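Local atomic coordinates of methylaspartate ammonia-lyase (Citrobacter amalonaticus, PDB entry 1KKO), a protein that catalyses the reversible anti elimination of ammonia from L-threo-3-methylaspartate to give mesaconate, using magnesium, on an enolase-superfamily scaffold with a TIM barrel. Residues R114-D117 against K118-I121; D248-P251 against V252-A255; M389-D392 against E393-I397. All coordinates share one frame; numbering follows the deposited sequence.

Contact 1: R114-D117 against K118-I121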
ATOM      1  N   ARG A 114      -1.361   3.150 -29.075  1.00 14.17           N
ATOM      2  CA  ARG A 114      -2.390   2.772 -30.035  1.00 14.84           C
ATOM      3  C   ARG A 114      -2.121   1.403 -30.651  1.00 14.37           C
ATOM      4  O   ARG A 114      -3.035   0.592 -30.812  1.00 14.73           O
ATOM      5  CB  ARG A 114      -2.493   3.808 -31.146  1.00 15.70           C
ATOM      6  CG  ARG A 114      -3.200   5.081 -30.735  1.00 17.65           C
ATOM      7  CD  ARG A 114      -3.537   5.964 -31.934  1.00 21.37           C
ATOM      8  NE  ARG A 114      -2.342   6.612 -32.463  1.00 23.97           N
ATOM      9  CZ  ARG A 114      -2.002   7.871 -32.220  1.00 24.94           C
ATOM     10  NH1 ARG A 114      -2.783   8.646 -31.477  1.00 26.30           N
ATOM     11  NH2 ARG A 114      -0.876   8.365 -32.725  1.00 25.13           N
ATOM     12  N   PHE A 115      -0.862   1.123 -30.964  1.00 14.26           N
ATOM     13  CA  PHE A 115      -0.526  -0.149 -31.572  1.00 14.31           C
ATOM     14  C   PHE A 115      -0.954  -1.302 -30.687  1.00 13.47           C
ATOM     15  O   PHE A 115      -1.643  -2.211 -31.125  1.00 14.29           O
ATOM     16  CB  PHE A 115       0.965  -0.245 -31.887  1.00 14.08           C
ATOM     17  CG  PHE A 115       1.390  -1.609 -32.324  1.00 14.60           C
ATOM     18  CD1 PHE A 115       1.239  -2.008 -33.641  1.00 15.98           C
ATOM     19  CD2 PHE A 115       1.911  -2.510 -31.422  1.00 15.07           C
ATOM     20  CE1 PHE A 115       1.610  -3.265 -34.035  1.00 17.46           C
ATOM     21  CE2 PHE A 115       2.276  -3.772 -31.819  1.00 15.66           C
ATOM     22  CZ  PHE A 115       2.128  -4.143 -33.135  1.00 16.30           C
ATOM     23  N   PHE A 116      -0.562  -1.260 -29.418  1.00 13.55           N
ATOM     24  CA  PHE A 116      -0.938  -2.341 -28.521  1.00 13.49           C
ATOM     25  C   PHE A 116      -2.402  -2.321 -28.139  1.00 13.74           C
ATOM     26  O   PHE A 116      -2.952  -3.362 -27.816  1.00 14.27           O
ATOM     27  CB  PHE A 116      -0.040  -2.353 -27.279  1.00 13.78           C
ATOM     28  CG  PHE A 116       1.352  -2.776 -27.590  1.00 12.78           C
ATOM     29  CD1 PHE A 116       1.634  -4.094 -27.871  1.00 13.28           C
ATOM     30  CD2 PHE A 116       2.374  -1.855 -27.666  1.00 12.71           C
ATOM     31  CE1 PHE A 116       2.920  -4.488 -28.198  1.00 12.97           C
ATOM     32  CE2 PHE A 116       3.664  -2.245 -28.006  1.00 13.35           C
ATOM     33  CZ  PHE A 116       3.927  -3.555 -28.268  1.00 13.24           C
ATOM     34  N   ASP A 117      -3.043  -1.160 -28.210  1.00 14.04           N
ATOM     35  CA  ASP A 117      -4.446  -1.093 -27.834  1.00 15.13           C
ATOM     36  C   ASP A 117      -5.347  -1.793 -28.838  1.00 16.59           C
ATOM     37  O   ASP A 117      -6.444  -2.203 -28.469  1.00 17.31           O
ATOM     38  CB  ASP A 117      -4.914   0.347 -27.670  1.00 14.77           C
ATOM     39  CG  ASP A 117      -5.991   0.478 -26.630  1.00 14.58           C
ATOM     40  OD1 ASP A 117      -5.806  -0.043 -25.496  1.00 15.32           O
ATOM     41  OD2 ASP A 117      -7.046   1.083 -26.859  1.00 15.28           O
ATOM     42  N   LYS A 118      -4.885  -1.915 -30.085  1.00 17.98           N
ATOM     43  CA  LYS A 118      -5.669  -2.493 -31.180  1.00 19.58           C
ATOM     44  C   LYS A 118      -5.139  -3.836 -31.684  1.00 19.76           C
ATOM     45  O   LYS A 118      -5.723  -4.452 -32.583  1.00 20.18           O
ATOM     46  CB  LYS A 118      -5.707  -1.511 -32.346  1.00 20.57           C
ATOM     47  CG  LYS A 118      -6.519  -0.257 -32.084  1.00 23.84           C
ATOM     48  CD  LYS A 118      -5.721   0.830 -31.410  1.00 27.01           C
ATOM     49  CE  LYS A 118      -6.169   2.192 -31.884  1.00 28.42           C
ATOM     50  NZ  LYS A 118      -7.648   2.221 -32.166  1.00 28.91           N
ATOM     51  N   LEU A 119      -4.040  -4.293 -31.102  1.00 20.07           N
ATOM     52  CA  LEU A 119      -3.437  -5.556 -31.483  1.00 19.90           C
ATOM     53  C   LEU A 119      -4.344  -6.753 -31.196  1.00 20.99           C
ATOM     54  O   LEU A 119      -4.945  -6.842 -30.142  1.00 21.64           O
ATOM     55  CB  LEU A 119      -2.134  -5.718 -30.709  1.00 18.91           C
ATOM     56  CG  LEU A 119      -1.294  -6.921 -31.110  1.00 17.10           C
ATOM     57  CD1 LEU A 119      -0.775  -6.780 -32.527  1.00 18.20           C
ATOM     58  CD2 LEU A 119      -0.138  -7.096 -30.140  1.00 16.55           C
ATOM     59  N   ARG A 120      -4.418  -7.692 -32.139  1.00 22.13           N
ATOM     60  CA  ARG A 120      -5.177  -8.921 -31.911  1.00 22.92           C
ATOM     61  C   ARG A 120      -4.302 -10.160 -32.087  1.00 22.99           C
ATOM     62  O   ARG A 120      -3.544 -10.266 -33.060  1.00 23.60           O
ATOM     63  CB  ARG A 120      -6.386  -9.009 -32.837  1.00 23.23           C
ATOM     64  CG  ARG A 120      -7.480  -8.029 -32.486  1.00 23.89           C
ATOM     65  CD  ARG A 120      -8.563  -7.929 -33.537  1.00 25.41           C
ATOM     66  NE  ARG A 120      -9.583  -6.958 -33.156  1.00 27.51           N
ATOM     67  CZ  ARG A 120     -10.630  -7.239 -32.391  1.00 28.10           C
ATOM     68  NH1 ARG A 120     -10.806  -8.464 -31.920  1.00 27.92           N
ATOM     69  NH2 ARG A 120     -11.502  -6.288 -32.095  1.00 29.76           N
ATOM     70  N   ILE A 121      -4.411 -11.081 -31.137  1.00 23.33           N
ATOM     71  CA  ILE A 121      -3.656 -12.329 -31.142  1.00 23.72           C
ATOM     72  C   ILE A 121      -4.693 -13.433 -31.181  1.00 23.84           C
ATOM     73  O   ILE A 121      -5.574 -13.488 -30.318  1.00 23.67           O
ATOM     74  CB  ILE A 121      -2.814 -12.481 -29.860  1.00 24.13           C
ATOM     75  CG1 ILE A 121      -1.831 -11.315 -29.697  1.00 25.39           C
ATOM     76  CG2 ILE A 121      -2.079 -13.819 -29.864  1.00 24.45           C
ATOM     77  CD1 ILE A 121      -0.708 -11.321 -30.691  1.00 25.95           C
TER
HETATM   78  O   HOH W   1      -5.022  -5.172 -28.237  1.00 20.34           O
HETATM   79  O   HOH W   2      -8.796   1.343 -29.710  1.00 27.92           O
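Leu119 folds back against Phe115 and Phe116 where helix 110-118 gives way to strand 120-121, the first arm of a short beta hairpin with 124-125. Its CB lies 3.6 Å from the carbonyl O of Phe115, close to the backbone of the final turn. From there CG stands anti to the backbone N (chi1 -173°), and the two methyls divide between the aromatic rings. CD1 reaches CZ of Phe115 at 4.0 Å, while CD2 rests 4.2 Å from CD1 of Phe116, whose side chain runs beside it in the same direction. The forked end of a leucine thus suits a place that must serve two neighbours. The rings also meet edge to face: CD2 of Phe115 lies 3.6 Å above the plane of the Phe116 ring, over its centre, while CD2 of Phe116 lies at the Phe115 edge, in plane. Behind this apolar group, helix 86-101 supplies Ile97 and Leu100 to Leu119, and helix 128-146 supplies Leu134 and Leu138 to Phe116. Polar residues take another side. Asp117 OD1 forms a salt bridge with Arg131 and accepts from Gly337 N, tying the turn to distant chain segments. Lys118 NZ donates instead to a water, at 2.8 Å. A second water spans the turn, donating to Phe116 O at 2.8 Å and to Leu119 O at 2.5 Å.

Contact 2: D248-P251 against V252-A255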
ATOM      1  N   ASP A 248     -38.507  -0.789  -7.023  1.00 24.24           N
ATOM      2  CA  ASP A 248     -39.123  -1.355  -8.220  1.00 25.01           C
ATOM      3  C   ASP A 248     -38.503  -0.817  -9.525  1.00 24.67           C
ATOM      4  O   ASP A 248     -39.181  -0.753 -10.549  1.00 24.91           O
ATOM      5  CB  ASP A 248     -40.639  -1.054  -8.216  1.00 25.73           C
ATOM      6  CG  ASP A 248     -41.327  -1.425  -6.891  1.00 27.62           C
ATOM      7  OD1 ASP A 248     -41.894  -0.538  -6.212  1.00 30.49           O
ATOM      8  OD2 ASP A 248     -41.371  -2.572  -6.451  1.00 29.60           O
HETATM    9  N   MSE A 249     -37.229  -0.425  -9.484  1.00 23.91           N
HETATM   10  CA  MSE A 249     -36.532   0.129 -10.657  1.00 23.68           C
HETATM   11  C   MSE A 249     -37.224   1.364 -11.233  1.00 22.67           C
HETATM   12  O   MSE A 249     -37.104   1.657 -12.425  1.00 22.76           O
HETATM   13  CB  MSE A 249     -36.381  -0.927 -11.747  1.00 24.42           C
HETATM   14  CG  MSE A 249     -35.754  -2.223 -11.259  1.00 26.43           C
HETATM   15 SE   MSE A 249     -33.970  -1.990 -10.511  1.00 33.14          SE
HETATM   16  CE  MSE A 249     -33.006  -1.739 -12.102  1.00 33.35           C
ATOM     17  N   ASP A 250     -37.925   2.086 -10.372  1.00 22.01           N
ATOM     18  CA  ASP A 250     -38.647   3.292 -10.753  1.00 21.97           C
ATOM     19  C   ASP A 250     -37.711   4.481 -10.577  1.00 21.45           C
ATOM     20  O   ASP A 250     -37.403   4.852  -9.446  1.00 20.91           O
ATOM     21  CB  ASP A 250     -39.861   3.435  -9.835  1.00 22.43           C
ATOM     22  CG  ASP A 250     -40.769   4.568 -10.229  1.00 23.87           C
ATOM     23  OD1 ASP A 250     -40.290   5.540 -10.840  1.00 24.28           O
ATOM     24  OD2 ASP A 250     -41.989   4.571  -9.949  1.00 26.32           O
ATOM     25  N   PRO A 251     -37.274   5.102 -11.670  1.00 20.97           N
ATOM     26  CA  PRO A 251     -36.299   6.199 -11.560  1.00 21.00           C
ATOM     27  C   PRO A 251     -36.800   7.361 -10.715  1.00 21.19           C
ATOM     28  O   PRO A 251     -36.022   8.025 -10.025  1.00 20.92           O
ATOM     29  CB  PRO A 251     -36.086   6.667 -13.005  1.00 21.20           C
ATOM     30  CG  PRO A 251     -36.882   5.796 -13.892  1.00 21.31           C
ATOM     31  CD  PRO A 251     -37.673   4.838 -13.060  1.00 20.72           C
ATOM     32  N   VAL A 252     -38.096   7.626 -10.785  1.00 21.76           N
ATOM     33  CA  VAL A 252     -38.687   8.701 -10.011  1.00 22.06           C
ATOM     34  C   VAL A 252     -38.624   8.427  -8.500  1.00 21.79           C
ATOM     35  O   VAL A 252     -38.254   9.306  -7.722  1.00 22.26           O
ATOM     36  CB  VAL A 252     -40.127   8.982 -10.498  1.00 22.48           C
ATOM     37  CG1 VAL A 252     -40.851   9.908  -9.547  1.00 23.13           C
ATOM     38  CG2 VAL A 252     -40.085   9.581 -11.906  1.00 23.40           C
ATOM     39  N   ARG A 253     -38.959   7.209  -8.085  1.00 21.63           N
ATOM     40  CA  ARG A 253     -38.907   6.861  -6.667  1.00 21.58           C
ATOM     41  C   ARG A 253     -37.449   6.826  -6.200  1.00 20.70           C
ATOM     42  O   ARG A 253     -37.136   7.207  -5.075  1.00 20.75           O
ATOM     43  CB  ARG A 253     -39.587   5.517  -6.416  1.00 21.97           C
ATOM     44  CG  ARG A 253     -41.117   5.577  -6.525  1.00 23.66           C
ATOM     45  CD  ARG A 253     -41.794   4.224  -6.566  1.00 25.72           C
ATOM     46  NE  ARG A 253     -41.598   3.450  -5.346  1.00 26.80           N
ATOM     47  CZ  ARG A 253     -41.689   2.131  -5.285  1.00 27.72           C
ATOM     48  NH1 ARG A 253     -41.969   1.433  -6.378  1.00 28.13           N
ATOM     49  NH2 ARG A 253     -41.489   1.498  -4.134  1.00 28.29           N
ATOM     50  N   CYS A 254     -36.565   6.373  -7.082  1.00 19.72           N
ATOM     51  CA  CYS A 254     -35.140   6.355  -6.780  1.00 19.39           C
ATOM     52  C   CYS A 254     -34.660   7.778  -6.527  1.00 19.33           C
ATOM     53  O   CYS A 254     -33.980   8.047  -5.532  1.00 18.50           O
ATOM     54  CB  CYS A 254     -34.360   5.726  -7.932  1.00 19.31           C
ATOM     55  SG  CYS A 254     -34.528   3.925  -8.062  1.00 19.56           S
ATOM     56  N   ALA A 255     -35.033   8.692  -7.415  1.00 19.65           N
ATOM     57  CA  ALA A 255     -34.616  10.085  -7.294  1.00 20.00           C
ATOM     58  C   ALA A 255     -35.172  10.726  -6.030  1.00 20.63           C
ATOM     59  O   ALA A 255     -34.482  11.475  -5.354  1.00 20.65           O
ATOM     60  CB  ALA A 255     -35.034  10.874  -8.512  1.00 19.97           C
TER
HETATM   61  O   HOH W   3     -42.972   1.951  -9.007  1.00 31.88           O
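Asp250 swings CG away from its own backbone N (chi1 -174°), which carries the carboxylate forward over the first turn of helix 251-260, and Arg253 bends at chi3 (63°), bringing its guanidinium back toward the preceding loop. The two carboxylate oxygens of Asp250 then do different work. OD1 faces the start of the helix and accepts two weak bonds, from Val252 N at 3.0 Å and from Arg253 N at 3.5 Å, giving early amide hydrogens an acceptor where the helix has no earlier carbonyl to offer. OD2 lies against the aliphatic part of Arg253, 3.4 Å from CD, and takes a hydrogen bond from a water at 3.0 Å. The same water accepts from Arg253 NH1 at 2.9 Å, arriving at the guanidinium edge in its plane. The charged ends do not touch, OD2 of Asp250 being 4.8 Å from NE of Arg253, and the water joins them; the two planes stand 89° apart. Asp248 OD1, from the loop, is modelled implausibly close to Arg253 NH1, so a salt bridge there is likely from the opposite charges but its geometry is doubtful. The main chain meanwhile settles into helical bonding: Cys254 N gives to Asp250 O at 2.9 Å, and Ala255 N gives to Pro251 O at 2.9 Å. Proline suits the first helical position because its missing N-H is not needed there, and its ring packs on Ala290 and Ile291 of helix 281-298. Cys254 faces inward onto Phe247 and Val276. Together these features make a classic aspartate N-cap followed by proline, opening an outer helix of the TIM barrel between strands 234-238 and 270-273.

Contact 3: M389-D392 against E393-I397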
HETATM    1  N   MSE A 389      -7.391  -2.068   0.236  1.00 10.70           N
HETATM    2  CA  MSE A 389      -8.532  -1.807   1.101  1.00 11.50           C
HETATM    3  C   MSE A 389      -8.112  -1.269   2.459  1.00 11.71           C
HETATM    4  O   MSE A 389      -8.962  -0.984   3.291  1.00 12.53           O
HETATM    5  CB  MSE A 389      -9.413  -3.047   1.242  1.00 12.38           C
HETATM    6  CG  MSE A 389     -10.278  -3.277   0.007  1.00 14.26           C
HETATM    7 SE   MSE A 389     -11.492  -1.779  -0.322  1.00 24.80          SE
HETATM    8  CE  MSE A 389     -12.897  -2.649  -1.219  1.00 21.40           C
ATOM      9  N   GLY A 390      -6.817  -1.086   2.691  1.00 11.58           N
ATOM     10  CA  GLY A 390      -6.367  -0.537   3.955  1.00 11.88           C
ATOM     11  C   GLY A 390      -6.489   0.968   4.052  1.00 11.26           C
ATOM     12  O   GLY A 390      -6.419   1.523   5.152  1.00 12.02           O
ATOM     13  N   PHE A 391      -6.680   1.610   2.898  1.00 10.77           N
ATOM     14  CA  PHE A 391      -6.778   3.061   2.722  1.00 11.05           C
ATOM     15  C   PHE A 391      -5.456   3.802   2.960  1.00 10.53           C
ATOM     16  O   PHE A 391      -5.021   4.598   2.125  1.00 10.69           O
ATOM     17  CB  PHE A 391      -7.905   3.700   3.554  1.00 11.55           C
ATOM     18  CG  PHE A 391      -7.724   5.175   3.715  1.00 12.17           C
ATOM     19  CD1 PHE A 391      -7.240   5.693   4.905  1.00 13.84           C
ATOM     20  CD2 PHE A 391      -7.938   6.050   2.654  1.00 12.91           C
ATOM     21  CE1 PHE A 391      -6.999   7.023   5.039  1.00 15.57           C
ATOM     22  CE2 PHE A 391      -7.688   7.395   2.810  1.00 14.48           C
ATOM     23  CZ  PHE A 391      -7.221   7.868   4.003  1.00 14.84           C
ATOM     24  N   ASP A 392      -4.807   3.546   4.084  1.00 10.36           N
ATOM     25  CA  ASP A 392      -3.602   4.300   4.426  1.00 10.55           C
ATOM     26  C   ASP A 392      -2.540   4.172   3.355  1.00 10.19           C
ATOM     27  O   ASP A 392      -1.878   5.151   2.979  1.00 10.53           O
ATOM     28  CB  ASP A 392      -3.028   3.810   5.753  1.00 11.25           C
ATOM     29  CG  ASP A 392      -3.994   3.912   6.869  1.00 12.74           C
ATOM     30  OD1 ASP A 392      -4.368   5.059   7.222  1.00 13.51           O
ATOM     31  OD2 ASP A 392      -4.430   2.877   7.437  1.00 13.84           O
ATOM     32  N   GLU A 393      -2.351   2.945   2.892  1.00  9.90           N
ATOM     33  CA  GLU A 393      -1.331   2.657   1.903  1.00  9.89           C
ATOM     34  C   GLU A 393      -1.632   3.356   0.587  1.00  9.88           C
ATOM     35  O   GLU A 393      -0.754   3.960  -0.013  1.00 10.01           O
ATOM     36  CB  GLU A 393      -1.207   1.154   1.704  1.00 10.29           C
ATOM     37  CG  GLU A 393      -0.785   0.387   2.953  1.00 10.52           C
ATOM     38  CD  GLU A 393      -1.930  -0.170   3.785  1.00 10.71           C
ATOM     39  OE1 GLU A 393      -1.774  -1.304   4.293  1.00 10.98           O
ATOM     40  OE2 GLU A 393      -2.957   0.513   3.973  1.00 11.05           O
ATOM     41  N   GLY A 394      -2.869   3.259   0.122  1.00  9.80           N
ATOM     42  CA  GLY A 394      -3.245   3.926  -1.115  1.00  9.94           C
ATOM     43  C   GLY A 394      -3.080   5.428  -1.002  1.00  9.82           C
ATOM     44  O   GLY A 394      -2.686   6.077  -1.969  1.00 10.31           O
ATOM     45  N   LEU A 395      -3.388   6.008   0.149  1.00  9.74           N
ATOM     46  CA  LEU A 395      -3.250   7.449   0.273  1.00 10.09           C
ATOM     47  C   LEU A 395      -1.768   7.812   0.196  1.00 10.17           C
ATOM     48  O   LEU A 395      -1.377   8.761  -0.483  1.00 10.53           O
ATOM     49  CB  LEU A 395      -3.861   7.969   1.577  1.00 10.89           C
ATOM     50  CG  LEU A 395      -3.721   9.487   1.742  1.00 11.06           C
ATOM     51  CD1 LEU A 395      -4.628  10.248   0.772  1.00 11.86           C
ATOM     52  CD2 LEU A 395      -3.989   9.888   3.190  1.00 12.16           C
ATOM     53  N   ASN A 396      -0.943   7.074   0.916  1.00  9.96           N
ATOM     54  CA  ASN A 396       0.494   7.277   0.853  1.00 10.26           C
ATOM     55  C   ASN A 396       0.953   7.250  -0.607  1.00 10.50           C
ATOM     56  O   ASN A 396       1.688   8.117  -1.053  1.00 11.47           O
ATOM     57  CB  ASN A 396       1.130   6.154   1.691  1.00 10.78           C
ATOM     58  CG  ASN A 396       2.630   6.205   1.769  1.00 12.65           C
ATOM     59  OD1 ASN A 396       3.327   6.900   1.002  1.00 15.79           O
ATOM     60  ND2 ASN A 396       3.154   5.446   2.721  1.00 12.92           N
ATOM     61  N   ILE A 397       0.526   6.242  -1.360  1.00  9.79           N
ATOM     62  CA  ILE A 397       0.938   6.105  -2.756  1.00 10.11           C
ATOM     63  C   ILE A 397       0.446   7.263  -3.635  1.00 10.30           C
ATOM     64  O   ILE A 397       1.222   7.872  -4.363  1.00 10.64           O
ATOM     65  CB  ILE A 397       0.443   4.737  -3.293  1.00  9.87           C
ATOM     66  CG1 ILE A 397       1.272   3.596  -2.675  1.00 10.24           C
ATOM     67  CG2 ILE A 397       0.471   4.688  -4.826  1.00 10.64           C
ATOM     68  CD1 ILE A 397       0.585   2.276  -2.697  1.00 10.92           C
TER
HETATM   69  O   HOH W   4      -3.419   0.294   6.720  1.00 14.89           O
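Phe391 and Leu395 form the close-packed apolar side of this helix start. Leaving the backbone with CG anti to N (chi1 162°), the phenylalanine runs alongside Leu395, and CZ of Phe391 comes within 3.9 Å of Leu395 CD2. In the backbone, Leu395 N donates to Phe391 O at 2.9 Å, so one helical turn links the same two residues twice. Met184 and Val189 pack on Phe391, while Tyr12 of the second subunit lies on Leu395. On the other side the two segments meet through polar groups and a water instead of close apolar packing, and the grip comes from outside them. The carboxylates of Asp392 and Glu393 stand 4.4 Å apart, OD2 to OE2, and a water donates to both, at 2.9 Å to Asp392 OD2 and 2.8 Å to Glu393 OE2. Asp392 forms salt bridges with Lys187 through OD1 and with Lys183 through OD2, which probably offset its charge; OD1 also bonds Tyr16 of the second subunit. Glu393 OE1 accepts from Gly390 N of that subunit. Gly390, with no side chain, lets Glu393 OE2 approach within 3.6 Å of Gly390 C. Asp392 N returns to Gly390 O at 2.8 Å, across Phe391 with its positive phi (69°). This is a classic gamma turn centred on Phe391, which occupies the N-cap position of helix 392-410, at the dimer interface and near the substrate-binding Gln172.

Overall arrangement
All three contacts lie where a helix begins or gives way to another element, but they belong to different parts of the enzyme. Contact 1, in the N-terminal region, ends a helix before a hairpin and depends mainly on aromatic and aliphatic side chains; it is partly buried, with Phe116 and Asp117 inside and Arg114 and Lys118 exposed. Contacts 2 and 3 both open helices of the C-terminal barrel region. Contact 2 is peripheral and partly exposed, with an aspartate side chain capping the helix; contact 3 is buried, begins its helix with a gamma turn and no side-chain cap, and has its carboxylates engaged by lysines and the second subunit. Contact 3 alone approaches the substrate-binding residues.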